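Obscurin (Homo sapiens, PDB 4C4K) probably serves as a giant muscle scaffold and signalling protein that joins immunoglobulin-type binding domains to Rho-exchange and protein-kinase activities. Local coordinates at residues I64-L69 against G91-D95. Sequence-based numbering, arbitrary orientation.
With EDO (1,2-ethanediol), chain H.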
ATOM      1  N   ILE A  64       2.151  10.316 -15.069  1.00 22.88           N
ATOM      2  CA  ILE A  64       3.185  11.359 -14.929  1.00 22.79           C
ATOM      3  C   ILE A  64       3.815  11.557 -16.278  1.00 28.44           C
ATOM      4  O   ILE A  64       4.365  10.603 -16.829  1.00 29.74           O
ATOM      5  CB  ILE A  64       4.230  11.002 -13.817  1.00 25.46           C
ATOM      6  CG1 ILE A  64       3.493  10.643 -12.505  1.00 26.04           C
ATOM      7  CG2 ILE A  64       5.219  12.167 -13.601  1.00 27.63           C
ATOM      8  CD1 ILE A  64       4.362   9.946 -11.388  1.00 30.79           C
ATOM      9  N   LEU A  65       3.764  12.798 -16.802  1.00 24.77           N
ATOM     10  CA  LEU A  65       4.295  13.111 -18.103  1.00 27.60           C
ATOM     11  C   LEU A  65       5.634  13.798 -17.988  1.00 34.11           C
ATOM     12  O   LEU A  65       5.887  14.499 -17.006  1.00 34.41           O
ATOM     13  CB  LEU A  65       3.319  13.998 -18.878  1.00 29.12           C
ATOM     14  CG  LEU A  65       1.883  13.445 -19.109  1.00 34.34           C
ATOM     15  CD1 LEU A  65       1.075  14.436 -19.955  1.00 37.48           C
ATOM     16  CD2 LEU A  65       1.917  12.096 -19.859  1.00 35.02           C
ATOM     17  N   ASP A  66       6.491  13.606 -18.991  1.00 31.65           N
ATOM     18  CA  ASP A  66       7.797  14.257 -19.066  1.00 33.51           C
ATOM     19  C   ASP A  66       8.617  14.059 -17.790  1.00 37.57           C
ATOM     20  O   ASP A  66       9.037  15.027 -17.166  1.00 38.32           O
ATOM     21  CB  ASP A  66       7.630  15.751 -19.419  1.00 36.52           C
ATOM     22  CG  ASP A  66       8.824  16.328 -20.144  1.00 52.63           C
ATOM     23  OD1 ASP A  66       9.660  15.529 -20.646  1.00 53.43           O
ATOM     24  OD2 ASP A  66       8.917  17.579 -20.236  1.00 61.16           O
ATOM     25  N   LEU A  67       8.786  12.799 -17.385  1.00 34.03           N
ATOM     26  CA  LEU A  67       9.504  12.386 -16.170  1.00 33.99           C
ATOM     27  C   LEU A  67      10.797  13.132 -15.919  1.00 38.43           C
ATOM     28  O   LEU A  67      11.598  13.308 -16.829  1.00 39.77           O
ATOM     29  CB  LEU A  67       9.830  10.884 -16.224  1.00 34.70           C
ATOM     30  CG  LEU A  67       8.660   9.916 -16.188  1.00 35.97           C
ATOM     31  CD1 LEU A  67       9.125   8.537 -16.570  1.00 37.98           C
ATOM     32  CD2 LEU A  67       7.979   9.925 -14.813  1.00 32.91           C
ATOM     33  N   ALA A  68      11.016  13.508 -14.663  1.00 35.32           N
ATOM     34  CA  ALA A  68      12.237  14.161 -14.203  1.00 38.59           C
ATOM     35  C   ALA A  68      12.799  13.260 -13.116  1.00 44.61           C
ATOM     36  O   ALA A  68      12.054  12.474 -12.519  1.00 41.81           O
ATOM     37  CB  ALA A  68      11.910  15.531 -13.628  1.00 39.29           C
ATOM     38  N   LEU A  69      14.102  13.338 -12.870  1.00 44.96           N
ATOM     39  CA  LEU A  69      14.744  12.533 -11.832  1.00 47.74           C
ATOM     40  C   LEU A  69      14.060  12.686 -10.459  1.00 50.49           C
ATOM     41  O   LEU A  69      13.877  11.689  -9.771  1.00 49.20           O
ATOM     42  CB  LEU A  69      16.242  12.837 -11.752  1.00 53.33           C
ATOM     43  CG  LEU A  69      17.092  12.429 -12.961  1.00 60.68           C
ATOM     44  CD1 LEU A  69      18.500  13.011 -12.851  1.00 66.64           C
ATOM     45  CD2 LEU A  69      17.170  10.909 -13.108  1.00 64.83           C
ATOM     46  N   GLY A  91       6.735   2.105  -5.985  1.00 32.18           N
ATOM     47  CA  GLY A  91       7.960   2.838  -6.283  1.00 32.29           C
ATOM     48  C   GLY A  91       8.077   3.147  -7.761  1.00 37.21           C
ATOM     49  O   GLY A  91       7.571   2.410  -8.618  1.00 35.44           O
ATOM     50  N   LEU A  92       8.721   4.263  -8.055  1.00 35.68           N
ATOM     51  CA  LEU A  92       9.014   4.717  -9.408  1.00 37.38           C
ATOM     52  C   LEU A  92      10.456   5.159  -9.394  1.00 42.98           C
ATOM     53  O   LEU A  92      10.856   5.944  -8.526  1.00 40.95           O
ATOM     54  CB  LEU A  92       8.087   5.883  -9.851  1.00 37.08           C
ATOM     55  CG  LEU A  92       8.342   6.441 -11.287  1.00 43.95           C
ATOM     56  CD1 LEU A  92       7.851   5.478 -12.352  1.00 44.67           C
ATOM     57  CD2 LEU A  92       7.659   7.777 -11.496  1.00 46.15           C
ATOM     58  N   GLN A  93      11.247   4.598 -10.298  1.00 43.17           N
ATOM     59  CA  GLN A  93      12.641   4.983 -10.467  1.00 46.30           C
ATOM     60  C   GLN A  93      12.791   5.494 -11.875  1.00 51.26           C
ATOM     61  O   GLN A  93      12.491   4.783 -12.831  1.00 52.72           O
ATOM     62  CB  GLN A  93      13.612   3.817 -10.189  1.00 49.01           C
ATOM     63  CG  GLN A  93      15.103   4.163 -10.374  1.00 70.81           C
ATOM     64  CD  GLN A  93      15.627   5.217  -9.413  1.00 91.95           C
ATOM     65  OE1 GLN A  93      15.929   4.938  -8.245  1.00 89.64           O
ATOM     66  NE2 GLN A  93      15.774   6.448  -9.895  1.00 77.71           N
ATOM     67  N   VAL A  94      13.154   6.755 -12.011  1.00 47.61           N
ATOM     68  CA  VAL A  94      13.398   7.313 -13.330  1.00 47.90           C
ATOM     69  C   VAL A  94      14.906   7.329 -13.563  1.00 54.38           C
ATOM     70  O   VAL A  94      15.654   7.650 -12.635  1.00 54.44           O
ATOM     71  CB  VAL A  94      12.568   8.577 -13.763  1.00 50.61           C
ATOM     72  CG1 VAL A  94      11.603   9.046 -12.678  1.00 48.49           C
ATOM     73  CG2 VAL A  94      13.417   9.723 -14.316  1.00 51.53           C
ATOM     74  N   ASP A  95      15.346   6.853 -14.744  1.00 51.80           N
ATOM     75  CA  ASP A  95      16.761   6.756 -15.118  1.00 66.02           C
ATOM     76  C   ASP A  95      17.131   7.809 -16.152  1.00 97.35           C
ATOM     77  O   ASP A  95      17.016   8.999 -15.882  1.00 62.47           O
ATOM     78  CB  ASP A  95      17.078   5.354 -15.661  1.00 68.33           C
ATOM     79  CG  ASP A  95      16.834   4.217 -14.684  1.00 77.32           C
ATOM     80  OD1 ASP A  95      17.358   4.284 -13.543  1.00 77.61           O
ATOM     81  OD2 ASP A  95      16.160   3.240 -15.072  1.00 82.91           O
TER
HETATM   82  C1  EDO H1106      12.791   4.306 -17.792  1.00 71.06           C
HETATM   83  O1  EDO H1106      11.983   5.164 -18.576  1.00 72.59           O
HETATM   84  C2  EDO H1106      12.965   4.956 -16.410  1.00 69.36           C
HETATM   85  O2  EDO H1106      13.428   6.286 -16.578  1.00 66.93           O
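V94 sets both methyls against one face of the peptide group between A68 and L69: CG2 lies over the plane, 3.6 Å from A68 O, and CG1 approaches that oxygen obliquely at 3.5 Å. As modelled, V94 is close to eclipsed (chi1 0°), which turns both branches to the loop; so near the end of the ordered chain, this setting is doubtful. A short branched residue suits so close an approach to backbone. The peptide plane of V94 and D95 is in turn bordered on opposite faces. L69 CD2 packs on one, 3.6 Å from V94 O, while on the other the Q93 amide folds back to donate from NE2 to V94 O at 3.0 Å, well above the carbonyl plane. At the edge, D95 N gives a nearly straight bond (171°) to O2 of an ethanediol, probably from the crystallisation liquor.

Deeper in, the contact is purely aliphatic. L92, its CG anti to the backbone N (chi1 179°), sends CD2 into the interior, where it meets I64 CD1 tip to tip at 3.9 Å and L67 CD2 at 4.0 Å; long leucine and isoleucine arms suit this gap, which the backbones do not bridge. A22 and Y75 add to the same core, and S72 OG receives the V94 N-H, anchoring the chain end to the loop.

The loop leaving strand 59-64 of one sheet thus packs on the end of strand 84-92 of the other, closing one end of the hydrophobic core between the facing sheets of an I-set immunoglobulin beta sandwich.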